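Local structure of leucine aminopeptidase A1, chloroplastic (Solanum lycopersicum, 5D8N) at residues G14-L19 and A224-P229; L47-T52 and Q70-E75; G78-A83 and G104-V109; E348-V353 and Q402-I407; I397-C400 and K406-D409. The protein removes N-terminal amino acids, preferably leucine, from peptides as a magnesium-dependent, hexameric chloroplast aminopeptidase, takes part in wound signalling and insect defence, and also acts as a chaperone. The protein carries 1 engineered substitution. All blocks are in the same frame, centred on the assembly; numbering follows the deposited sequence.

Contact 1 of 5, residues G14-L19 and A224-P229; sequences GDTLGL and ANIVTP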
# COMPACT_ATOMS: atom_id res chain seq x y z
N GLY A 14 -31.81 -14.88 22.69
CA GLY A 14 -32.57 -14.98 21.45
C GLY A 14 -32.52 -13.77 20.53
O GLY A 14 -32.45 -13.95 19.32
N ASP A 15 -32.58 -12.55 21.05
CA ASP A 15 -32.47 -11.35 20.20
C ASP A 15 -31.07 -10.73 20.11
O ASP A 15 -30.89 -9.72 19.43
CB ASP A 15 -33.44 -10.27 20.66
CG ASP A 15 -34.89 -10.70 20.54
OD1 ASP A 15 -35.25 -11.37 19.54
OD2 ASP A 15 -35.66 -10.37 21.47
N THR A 16 -30.08 -11.33 20.76
CA THR A 16 -28.70 -10.94 20.56
C THR A 16 -28.07 -11.61 19.34
O THR A 16 -28.13 -12.83 19.17
CB THR A 16 -27.93 -11.28 21.84
OG1 THR A 16 -28.51 -10.53 22.92
CG2 THR A 16 -26.46 -10.92 21.73
N LEU A 17 -27.43 -10.82 18.50
CA LEU A 17 -26.65 -11.37 17.39
C LEU A 17 -25.54 -12.30 17.88
O LEU A 17 -24.86 -12.01 18.85
CB LEU A 17 -26.04 -10.24 16.54
CG LEU A 17 -25.21 -10.70 15.33
CD1 LEU A 17 -25.34 -9.70 14.18
CD2 LEU A 17 -23.75 -10.88 15.70
N GLY A 18 -25.49 -13.50 17.32
CA GLY A 18 -24.56 -14.53 17.79
C GLY A 18 -25.00 -15.32 19.01
O GLY A 18 -24.26 -16.17 19.50
N LEU A 19 -26.17 -15.00 19.53
CA LEU A 19 -26.80 -15.71 20.64
C LEU A 19 -25.96 -15.69 21.91
O LEU A 19 -26.00 -16.61 22.70
CB LEU A 19 -27.11 -17.16 20.23
CG LEU A 19 -28.03 -17.26 19.02
CD1 LEU A 19 -28.26 -18.72 18.64
CD2 LEU A 19 -29.36 -16.57 19.31
N ALA A 224 -20.02 -4.66 20.64
CA ALA A 224 -21.14 -3.89 20.12
C ALA A 224 -22.44 -4.68 19.96
O ALA A 224 -23.51 -4.07 19.90
CB ALA A 224 -20.75 -3.25 18.80
N ASN A 225 -22.36 -6.00 19.84
CA ASN A 225 -23.57 -6.83 19.76
C ASN A 225 -24.22 -7.03 21.12
O ASN A 225 -25.35 -7.47 21.23
CB ASN A 225 -23.32 -8.17 19.04
CG ASN A 225 -22.32 -9.07 19.74
OD1 ASN A 225 -21.26 -8.65 20.17
ND2 ASN A 225 -22.67 -10.34 19.84
N ILE A 226 -23.54 -6.60 22.17
CA ILE A 226 -24.07 -6.65 23.54
C ILE A 226 -24.37 -5.24 24.06
O ILE A 226 -25.47 -4.96 24.51
CB ILE A 226 -23.01 -7.30 24.47
CG1 ILE A 226 -22.74 -8.75 24.08
CG2 ILE A 226 -23.42 -7.21 25.94
CD1 ILE A 226 -23.89 -9.72 24.30
N VAL A 227 -23.40 -4.33 24.01
CA VAL A 227 -23.67 -2.94 24.34
C VAL A 227 -24.02 -2.14 23.09
O VAL A 227 -23.13 -1.64 22.39
CB VAL A 227 -22.52 -2.29 25.14
CG1 VAL A 227 -22.75 -0.79 25.34
CG2 VAL A 227 -22.43 -2.93 26.52
N THR A 228 -25.30 -2.19 22.75
CA THR A 228 -25.92 -1.38 21.74
C THR A 228 -26.30 -0.04 22.33
O THR A 228 -26.14 0.17 23.52
CB THR A 228 -27.21 -2.06 21.27
OG1 THR A 228 -28.07 -2.24 22.40
CG2 THR A 228 -26.91 -3.43 20.66
N PRO A 229 -26.75 0.90 21.49
CA PRO A 229 -27.21 2.16 22.03
C PRO A 229 -28.39 2.05 23.00
O PRO A 229 -28.38 2.68 24.05
CB PRO A 229 -27.59 2.97 20.77
CG PRO A 229 -26.68 2.43 19.72
CD PRO A 229 -26.58 0.95 20.02
O HOH W 1 -28.01 -7.56 22.80
O HOH W 2 -27.07 -7.85 19.03
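The methyl CG2 of Thr16 lies 3.7 Å from the backbone O of Asn225, and meets at a similar distance the terminal methyl CD1 of Ile226, whose side chain runs obliquely to it. The polar half of the contact belongs to the amide of Asn225. With CG tucked between backbone N and carbonyl carbon (chi1 63°), the side chain faces the N-terminal segment, and Asn225 ND2 donates to Leu17 O at 2.9 Å. This bond leaves almost within the amide plane but arrives tilted 34° from the plane of the accepting carbonyl. ND2 also bonds Ile370 O of a second subunit, so one amide group ties three pieces of chain together. Two waters complete the join: both donate to Asn225 O, one pairing with Thr16 OG1 and the other accepting from Leu17 N. The docked segment is itself folded as a type II beta turn closed by Leu19 N to Thr16 O at 2.9 Å, with Gly18 at positive phi. A leucine in place of Asn225 would probably leave Leu17 O and the second subunit's Ile370 O without their donor, weakening the hold on the N-terminal turn. The receiving loop links helix 197-221 to helix 229-242, which Thr228 N-caps through Val231 N, while Ala224 and Pro229 rest on strand 293-305.

Contact 2 of 5, residues L47-T52 and Q70-E75; sequences LAIGAT and QQLDSE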
# COMPACT_ATOMS: atom_id res chain seq x y z
N LEU A 47 0.67 -10.97 53.16
CA LEU A 47 1.06 -9.64 53.57
C LEU A 47 1.94 -9.06 52.46
O LEU A 47 3.03 -9.58 52.17
CB LEU A 47 1.87 -9.73 54.87
CG LEU A 47 2.52 -8.43 55.35
CD1 LEU A 47 1.49 -7.34 55.64
CD2 LEU A 47 3.36 -8.69 56.58
N ALA A 48 1.51 -7.93 51.93
CA ALA A 48 2.29 -7.21 50.94
C ALA A 48 2.86 -5.94 51.55
O ALA A 48 2.13 -5.13 52.13
CB ALA A 48 1.41 -6.83 49.75
N ILE A 49 4.16 -5.75 51.36
CA ILE A 49 4.85 -4.60 51.92
C ILE A 49 5.54 -3.78 50.83
O ILE A 49 6.34 -4.29 50.04
CB ILE A 49 5.94 -5.06 52.90
CG1 ILE A 49 5.26 -5.77 54.06
CG2 ILE A 49 6.74 -3.85 53.40
CD1 ILE A 49 6.20 -6.71 54.79
N GLY A 50 5.21 -2.50 50.80
CA GLY A 50 5.75 -1.58 49.80
C GLY A 50 7.03 -0.99 50.32
O GLY A 50 7.02 -0.39 51.40
N ALA A 51 8.14 -1.23 49.62
CA ALA A 51 9.45 -0.77 50.06
C ALA A 51 10.12 0.01 48.95
O ALA A 51 10.30 -0.50 47.84
CB ALA A 51 10.33 -1.95 50.48
N THR A 52 10.66 1.17 49.34
CA THR A 52 11.48 1.98 48.45
C THR A 52 12.86 1.35 48.40
O THR A 52 13.20 0.54 49.27
CB THR A 52 11.63 3.44 48.97
OG1 THR A 52 12.32 3.43 50.23
CG2 THR A 52 10.27 4.13 49.17
N GLN A 70 13.58 -5.76 59.20
CA GLN A 70 14.50 -6.43 60.12
C GLN A 70 13.77 -7.41 61.04
O GLN A 70 14.21 -8.53 61.28
CB GLN A 70 15.29 -5.41 60.94
CG GLN A 70 16.41 -6.02 61.77
CD GLN A 70 16.04 -6.17 63.22
OE1 GLN A 70 15.42 -5.27 63.80
NE2 GLN A 70 16.37 -7.32 63.81
N GLN A 71 12.62 -6.99 61.57
CA GLN A 71 11.87 -7.84 62.48
C GLN A 71 11.23 -9.04 61.77
O GLN A 71 11.21 -10.15 62.29
CB GLN A 71 10.78 -7.03 63.16
CG GLN A 71 10.15 -7.75 64.33
CD GLN A 71 9.37 -6.83 65.25
OE1 GLN A 71 9.16 -5.65 64.95
NE2 GLN A 71 8.86 -7.40 66.35
N LEU A 72 10.63 -8.81 60.61
CA LEU A 72 10.06 -9.92 59.85
C LEU A 72 11.13 -10.94 59.48
O LEU A 72 10.95 -12.15 59.65
CB LEU A 72 9.38 -9.40 58.60
CG LEU A 72 8.11 -8.59 58.87
CD1 LEU A 72 7.66 -7.88 57.60
CD2 LEU A 72 7.01 -9.50 59.39
N ASP A 73 12.28 -10.45 59.06
CA ASP A 73 13.38 -11.33 58.71
C ASP A 73 13.87 -12.14 59.91
O ASP A 73 14.05 -13.35 59.80
CB ASP A 73 14.53 -10.51 58.15
CG ASP A 73 15.54 -11.37 57.44
OD1 ASP A 73 15.08 -12.31 56.75
OD2 ASP A 73 16.74 -11.02 57.47
N SER A 74 13.99 -11.47 61.05
CA SER A 74 14.37 -12.15 62.30
C SER A 74 13.43 -13.30 62.58
O SER A 74 13.86 -14.40 62.94
CB SER A 74 14.29 -11.19 63.50
OG SER A 74 15.51 -10.51 63.68
N GLU A 75 12.14 -13.01 62.54
CA GLU A 75 11.15 -14.04 62.82
C GLU A 75 11.25 -15.19 61.82
O GLU A 75 10.92 -16.32 62.17
CB GLU A 75 9.78 -13.38 62.83
CG GLU A 75 8.59 -14.28 63.06
CD GLU A 75 7.38 -13.47 63.49
OE1 GLU A 75 7.56 -12.57 64.34
OE2 GLU A 75 6.30 -13.63 62.90
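Ile49 and Leu72 reach toward each other tip to tip, the strand side chain rising from the sheet and the helix side chain descending to meet it. The methyls Ile49 CD1 and Leu72 CD1 come within 3.4 Å, tighter than usual for two carbons, while the CA atoms of the same two residues stand 10.9 Å apart. Two side chains and the gap between their tips make up that span. In Ile49, CG1 is anti to the carbonyl carbon (chi1 -63°) and the chain continues almost straight to CD1, which sends this one methyl toward the helix. Leu72 uses a single branch: its CD1 also approaches Leu47 CD2, at a looser 4.5 Å. Leu47 and Ile49, two positions apart on the strand, thus turn to the same face and meet the same methyl of the leucine, whereas the intervening Ala48 turns to the opposite face and packs on Thr107. The join is wholly apolar and all three residues are buried. The next helix residue, Asp73, accepts a hydrogen bond from Ser81, coupling helix 67-75 to the one that follows. Strand 46-52 is an inner strand between 104-112 and 139-144, and a helix packed on such a mixed sheet through alternating aliphatic residues is the layered alpha/beta architecture expected of this N-terminal domain, which is related to the macro domains.

Contact 3 of 5, residues G78-A83 and G104-V109; sequences GLLSAA and GRITLV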
# COMPACT_ATOMS: atom_id res chain seq x y z
N GLY A 78 16.17 -15.05 58.84
CA GLY A 78 17.01 -14.58 57.74
C GLY A 78 16.59 -15.07 56.37
O GLY A 78 17.19 -14.72 55.36
N LEU A 79 15.48 -15.78 56.30
CA LEU A 79 14.96 -16.28 55.03
C LEU A 79 14.52 -15.17 54.06
O LEU A 79 14.78 -15.25 52.88
CB LEU A 79 13.82 -17.25 55.28
CG LEU A 79 13.48 -18.20 54.13
CD1 LEU A 79 14.62 -19.17 53.83
CD2 LEU A 79 12.21 -18.98 54.45
N LEU A 80 14.03 -14.06 54.59
CA LEU A 80 13.55 -12.98 53.73
C LEU A 80 14.69 -12.16 53.14
O LEU A 80 14.65 -11.75 51.97
CB LEU A 80 12.61 -12.09 54.55
CG LEU A 80 11.93 -10.92 53.85
CD1 LEU A 80 11.02 -11.44 52.76
CD2 LEU A 80 11.15 -10.06 54.84
N SER A 81 15.73 -11.89 53.93
CA SER A 81 16.91 -11.18 53.43
C SER A 81 17.72 -12.05 52.45
O SER A 81 18.26 -11.57 51.46
CB SER A 81 17.81 -10.70 54.58
OG SER A 81 18.21 -11.75 55.46
N ALA A 82 17.77 -13.35 52.72
CA ALA A 82 18.50 -14.26 51.85
C ALA A 82 17.80 -14.39 50.49
O ALA A 82 18.40 -14.24 49.44
CB ALA A 82 18.63 -15.61 52.54
N ALA A 83 16.48 -14.55 50.52
CA ALA A 83 15.74 -14.67 49.29
C ALA A 83 15.88 -13.36 48.51
O ALA A 83 16.05 -13.37 47.30
CB ALA A 83 14.27 -14.95 49.61
N GLY A 104 2.19 -18.43 56.68
CA GLY A 104 1.82 -17.29 55.85
C GLY A 104 2.64 -17.05 54.60
O GLY A 104 3.41 -17.90 54.15
N ARG A 105 2.43 -15.86 54.02
CA ARG A 105 3.10 -15.49 52.79
C ARG A 105 3.39 -14.00 52.84
O ARG A 105 2.51 -13.20 53.15
CB ARG A 105 2.19 -15.86 51.62
CG ARG A 105 2.83 -15.73 50.26
CD ARG A 105 1.82 -15.99 49.16
NE ARG A 105 1.58 -17.41 48.94
CZ ARG A 105 2.23 -18.16 48.06
NH1 ARG A 105 3.23 -17.67 47.35
NH2 ARG A 105 1.82 -19.40 47.81
N ILE A 106 4.60 -13.62 52.44
CA ILE A 106 4.95 -12.23 52.32
C ILE A 106 5.35 -11.90 50.89
O ILE A 106 6.06 -12.67 50.24
CB ILE A 106 6.10 -11.86 53.27
CG1 ILE A 106 5.54 -11.83 54.69
CG2 ILE A 106 6.65 -10.48 52.95
CD1 ILE A 106 6.56 -11.61 55.79
N THR A 107 4.90 -10.75 50.38
CA THR A 107 5.49 -10.20 49.17
C THR A 107 6.01 -8.78 49.41
O THR A 107 5.30 -7.93 49.95
CB THR A 107 4.54 -10.22 47.96
OG1 THR A 107 5.22 -9.77 46.78
CG2 THR A 107 3.31 -9.36 48.22
N LEU A 108 7.28 -8.57 49.06
CA LEU A 108 7.86 -7.23 49.05
C LEU A 108 7.71 -6.64 47.66
O LEU A 108 7.96 -7.31 46.67
CB LEU A 108 9.34 -7.28 49.39
CG LEU A 108 9.71 -8.03 50.68
CD1 LEU A 108 11.21 -7.88 50.88
CD2 LEU A 108 8.95 -7.48 51.88
N VAL A 109 7.25 -5.40 47.59
CA VAL A 109 6.99 -4.73 46.32
C VAL A 109 7.82 -3.47 46.24
O VAL A 109 7.74 -2.62 47.14
CB VAL A 109 5.50 -4.34 46.22
CG1 VAL A 109 5.25 -3.61 44.92
CG2 VAL A 109 4.63 -5.58 46.31
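Leu80 turns one methyl, CD1, down onto strand 104-109, and the tight part of the contact is its meeting with Leu108, where CD1 faces CD1 at 4.0 Å. The two leucines cross at a slant rather than end on. Leu80 holds CG anti to its own amide nitrogen (chi1 -177°), which swings the isobutyl group out from the helix toward the sheet; Leu108 takes the other common setting, CG anti to the carbonyl carbon, and extends to meet it. Ordinary van der Waals spacing here suggests a comfortable fit. The looser part is only two residues away: Ile106 CG2 stands 4.5 Å from the same Leu80 CD1, a grazing approach. Other residues thicken the core, with Leu80 also lying on Leu99 of strand 96-101, and Leu108 on Ile49 and Phe89. Away from this core the character changes. Gly78, the N-cap just before the helix with a positive phi, and Ala82 within it are partly exposed, and Leu79 and Ala82 pack against Arg100 of a third subunit. Across the strand, Arg105 points to the opposite side from Ile106 and Leu108. On that far face Thr107 and Val109 pack against helix 119-134, while Arg105 forms salt bridges to Glu86 and Glu87 of the third subunit. Through Leu80, helix 79-86 thus packs on the mixed sheet of the N-terminal alpha/beta domain of this M17 aminopeptidase, a domain whose family is grouped with the macro domains.

Contact 4 of 5, residues E348-V353 and Q402-I407; sequences EVHFIV and QGVEKI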
# COMPACT_ATOMS: atom_id res chain seq x y z
N GLU A 348 -24.08 20.97 39.99
CA GLU A 348 -25.08 20.32 39.16
C GLU A 348 -24.33 19.80 37.95
O GLU A 348 -23.65 20.57 37.29
CB GLU A 348 -26.17 21.31 38.76
CG GLU A 348 -27.21 20.79 37.77
CD GLU A 348 -28.21 21.86 37.35
OE1 GLU A 348 -28.80 22.53 38.22
OE2 GLU A 348 -28.49 21.99 36.14
N VAL A 349 -24.40 18.50 37.69
CA VAL A 349 -23.60 17.89 36.63
C VAL A 349 -24.49 17.20 35.62
O VAL A 349 -25.26 16.28 35.96
CB VAL A 349 -22.60 16.85 37.16
CG1 VAL A 349 -21.69 16.35 36.05
CG2 VAL A 349 -21.72 17.45 38.24
N HIS A 350 -24.34 17.61 34.37
CA HIS A 350 -25.06 16.96 33.27
C HIS A 350 -24.14 15.98 32.54
O HIS A 350 -22.99 16.30 32.24
CB HIS A 350 -25.53 18.04 32.31
CG HIS A 350 -26.51 18.98 32.93
ND1 HIS A 350 -27.86 18.88 32.74
CD2 HIS A 350 -26.32 20.06 33.73
CE1 HIS A 350 -28.48 19.80 33.46
NE2 HIS A 350 -27.56 20.57 34.01
N PHE A 351 -24.61 14.74 32.43
CA PHE A 351 -23.87 13.70 31.74
C PHE A 351 -24.56 13.40 30.41
O PHE A 351 -25.73 13.02 30.39
CB PHE A 351 -23.80 12.42 32.57
CG PHE A 351 -23.35 12.61 33.98
CD1 PHE A 351 -24.23 13.10 34.95
CD2 PHE A 351 -22.05 12.35 34.34
CE1 PHE A 351 -23.81 13.23 36.26
CE2 PHE A 351 -21.59 12.58 35.63
CZ PHE A 351 -22.46 13.01 36.60
N ILE A 352 -23.86 13.63 29.30
CA ILE A 352 -24.49 13.62 27.97
C ILE A 352 -23.75 12.72 26.99
O ILE A 352 -22.54 12.83 26.85
CB ILE A 352 -24.56 15.06 27.45
CG1 ILE A 352 -25.54 15.87 28.30
CG2 ILE A 352 -24.98 15.08 26.00
CD1 ILE A 352 -25.32 17.36 28.21
N VAL A 353 -24.47 11.75 26.42
CA VAL A 353 -23.94 10.84 25.43
C VAL A 353 -24.91 10.66 24.27
O VAL A 353 -26.03 10.18 24.46
CB VAL A 353 -23.68 9.45 26.03
CG1 VAL A 353 -23.20 8.49 24.94
CG2 VAL A 353 -22.62 9.52 27.13
N GLN A 402 -28.18 23.49 27.95
CA GLN A 402 -28.60 23.26 29.33
C GLN A 402 -28.15 24.42 30.25
O GLN A 402 -28.38 24.39 31.46
CB GLN A 402 -28.03 21.93 29.83
CG GLN A 402 -28.41 20.72 29.02
CD GLN A 402 -29.85 20.76 28.52
OE1 GLN A 402 -30.14 20.94 27.31
NE2 GLN A 402 -30.77 20.52 29.46
N GLY A 403 -27.44 25.39 29.71
CA GLY A 403 -27.01 26.52 30.51
C GLY A 403 -25.87 26.22 31.45
O GLY A 403 -25.67 26.93 32.45
N VAL A 404 -25.00 25.28 31.08
CA VAL A 404 -23.83 25.03 31.90
C VAL A 404 -22.77 26.13 31.80
O VAL A 404 -22.67 26.82 30.81
CB VAL A 404 -23.24 23.63 31.65
CG1 VAL A 404 -24.30 22.58 31.97
CG2 VAL A 404 -22.76 23.49 30.21
N GLU A 405 -21.89 26.18 32.78
CA GLU A 405 -20.76 27.10 32.81
C GLU A 405 -19.47 26.45 32.22
O GLU A 405 -18.63 27.13 31.64
CB GLU A 405 -20.57 27.48 34.28
CG GLU A 405 -19.35 28.32 34.63
CD GLU A 405 -19.25 28.63 36.12
OE1 GLU A 405 -20.23 28.37 36.87
OE2 GLU A 405 -18.23 29.22 36.53
N LYS A 406 -19.29 25.15 32.39
CA LYS A 406 -18.08 24.46 31.96
C LYS A 406 -18.47 23.10 31.37
O LYS A 406 -19.29 22.38 31.95
CB LYS A 406 -17.11 24.28 33.13
CG LYS A 406 -16.72 25.56 33.86
CD LYS A 406 -15.80 25.27 35.04
CE LYS A 406 -15.54 26.53 35.87
NZ LYS A 406 -14.65 26.17 37.02
N ILE A 407 -17.79 22.72 30.29
CA ILE A 407 -17.94 21.41 29.66
C ILE A 407 -16.57 20.74 29.54
O ILE A 407 -15.63 21.33 29.01
CB ILE A 407 -18.51 21.55 28.24
CG1 ILE A 407 -19.86 22.28 28.27
CG2 ILE A 407 -18.69 20.19 27.60
CD1 ILE A 407 -20.38 22.63 26.90
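A CH-pi contact over an imidazole joins the two segments in the catalytic domain: Gln402 CB lies above one face of the His350 ring, 4.3 Å from its centroid and only 12° off the ring normal. The next carbon, Gln402 CG, is 4.2 Å from His350 ND1, so the aliphatic stem of the glutamine does the touching. Val404 comes in obliquely, its CG1 3.7 Å from His350 CD2. The ring itself is held at both nitrogens. His350 NE2 donates to Glu348 OE2 at 2.7 Å, using that oxygen's anti lone pair and leaning 19° out of the ring plane, and ND1 is hydrogen-bonded to His281. Glu348 and His350 stand on the same face of strand 347-358, an inner strand of the mixed sheet; Gln402 to Val404 form the turn that takes the chain from helix 388-401 toward strand 406-411, with Gly403 at positive phi where the helix ends. A leucine at the position of His350 would probably leave the Glu348 carboxylate and His281 NE2 each short of a mate, and deprive Gln402 of its flat ring. Gln402 O takes a further bond from Lys294, on the adjacent strand 293-305.

Contact 5 of 5, residues I397-C400 and K406-D409; sequences IYAC and KIID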
# COMPACT_ATOMS: atom_id res chain seq x y z
N ILE A 397 -23.74 21.11 21.49
CA ILE A 397 -24.77 22.14 21.37
C ILE A 397 -25.81 21.89 22.44
O ILE A 397 -26.19 22.81 23.14
CB ILE A 397 -25.42 22.11 19.98
CG1 ILE A 397 -24.42 22.61 18.93
CG2 ILE A 397 -26.66 22.98 19.92
CD1 ILE A 397 -24.71 22.15 17.51
N TYR A 398 -26.20 20.63 22.63
CA TYR A 398 -27.18 20.29 23.66
C TYR A 398 -26.67 20.65 25.04
O TYR A 398 -27.38 21.23 25.86
CB TYR A 398 -27.47 18.80 23.61
CG TYR A 398 -28.56 18.34 24.55
CD1 TYR A 398 -28.28 17.94 25.83
CD2 TYR A 398 -29.89 18.35 24.15
CE1 TYR A 398 -29.28 17.56 26.70
CE2 TYR A 398 -30.90 17.89 24.99
CZ TYR A 398 -30.59 17.53 26.27
OH TYR A 398 -31.57 17.02 27.09
N ALA A 399 -25.41 20.33 25.31
CA ALA A 399 -24.82 20.69 26.59
C ALA A 399 -24.89 22.20 26.81
O ALA A 399 -25.21 22.67 27.92
CB ALA A 399 -23.38 20.19 26.70
N CYS A 400 -24.48 22.96 25.82
CA CYS A 400 -24.52 24.41 25.96
C CYS A 400 -25.95 24.90 26.22
O CYS A 400 -26.15 25.83 26.98
CB CYS A 400 -23.92 25.13 24.75
SG CYS A 400 -22.14 24.87 24.56
N LYS A 406 -19.29 25.15 32.39
CA LYS A 406 -18.08 24.46 31.96
C LYS A 406 -18.47 23.10 31.37
O LYS A 406 -19.29 22.38 31.95
CB LYS A 406 -17.11 24.28 33.13
CG LYS A 406 -16.72 25.56 33.86
CD LYS A 406 -15.80 25.27 35.04
CE LYS A 406 -15.54 26.53 35.87
NZ LYS A 406 -14.65 26.17 37.02
N ILE A 407 -17.79 22.72 30.29
CA ILE A 407 -17.94 21.41 29.66
C ILE A 407 -16.57 20.74 29.54
O ILE A 407 -15.63 21.33 29.01
CB ILE A 407 -18.51 21.55 28.24
CG1 ILE A 407 -19.86 22.28 28.27
CG2 ILE A 407 -18.69 20.19 27.60
CD1 ILE A 407 -20.38 22.63 26.90
N ILE A 408 -16.54 19.46 29.85
CA ILE A 408 -15.48 18.58 29.36
C ILE A 408 -16.07 17.50 28.49
O ILE A 408 -16.99 16.80 28.93
CB ILE A 408 -14.69 17.93 30.51
CG1 ILE A 408 -14.02 18.99 31.39
CG2 ILE A 408 -13.63 16.96 29.96
CD1 ILE A 408 -13.26 18.43 32.57
N ASP A 409 -15.51 17.30 27.29
CA ASP A 409 -15.85 16.13 26.49
C ASP A 409 -14.68 15.17 26.44
O ASP A 409 -13.53 15.58 26.49
CB ASP A 409 -16.34 16.47 25.08
CG ASP A 409 -15.20 16.77 24.13
OD1 ASP A 409 -14.53 15.79 23.66
OD2 ASP A 409 -15.03 17.97 23.79
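Ile407 reaches across to Ala399 and Cys400 with its longer branch, and the approach tightens atom by atom. CB is still 5.3 Å from Ala399 CB, too far to touch, and the short branch CG2 gets little closer. Along the other branch CG1 comes to 4.4 Å from Ala399 CB, and the tip, Ile407 CD1, settles 3.9 Å from that methyl. The same tip lies 3.7 Å from Cys400 SG, so one methyl group sits against two consecutive residues of the helix. The torsions explain the reach: CG1 is anti to the carbonyl carbon (chi1 -57°) and CD1 continues the extended line (chi2 171°). The helix belongs to a beta-alpha-beta crossover in which the chain leaves strand 347-358, passes through helix 388-401 and returns in the parallel strand 406-411, with strand 293-305 lying between the two. The small side chain of Ala399 is consistent with the close approach of helix and strand, the CA atoms of Ala399 and Ile407 being 7.6 Å apart, and it also lies on Ala296 and Val298 of the intervening strand. Farther along strand 406-411, Asp409 bonds His499 and Trp497 of strand 496-501.

In the fold
Contacts 2 and 3 share one sheet of the N-terminal domain, their centres about 7 Å apart, with neighbouring strands and consecutive helices; contacts 4 and 5 share strand 406-411 in the catalytic domain, on the opposite side of the chain's centre, with centres about 5 Å apart. All four are buried. Contacts 2, 3 and 5 are purely aliphatic or sulfur-to-methyl helix-on-strand joins, whereas contact 4, at the loop end of the same crossover, admits an imidazole with polar partners. Contact 1 stands apart: partly buried, made by loops near a subunit boundary, and held by an amide and waters. The polar groups thus gather at contact 1, between loops, and contact 4, where strand meets turn.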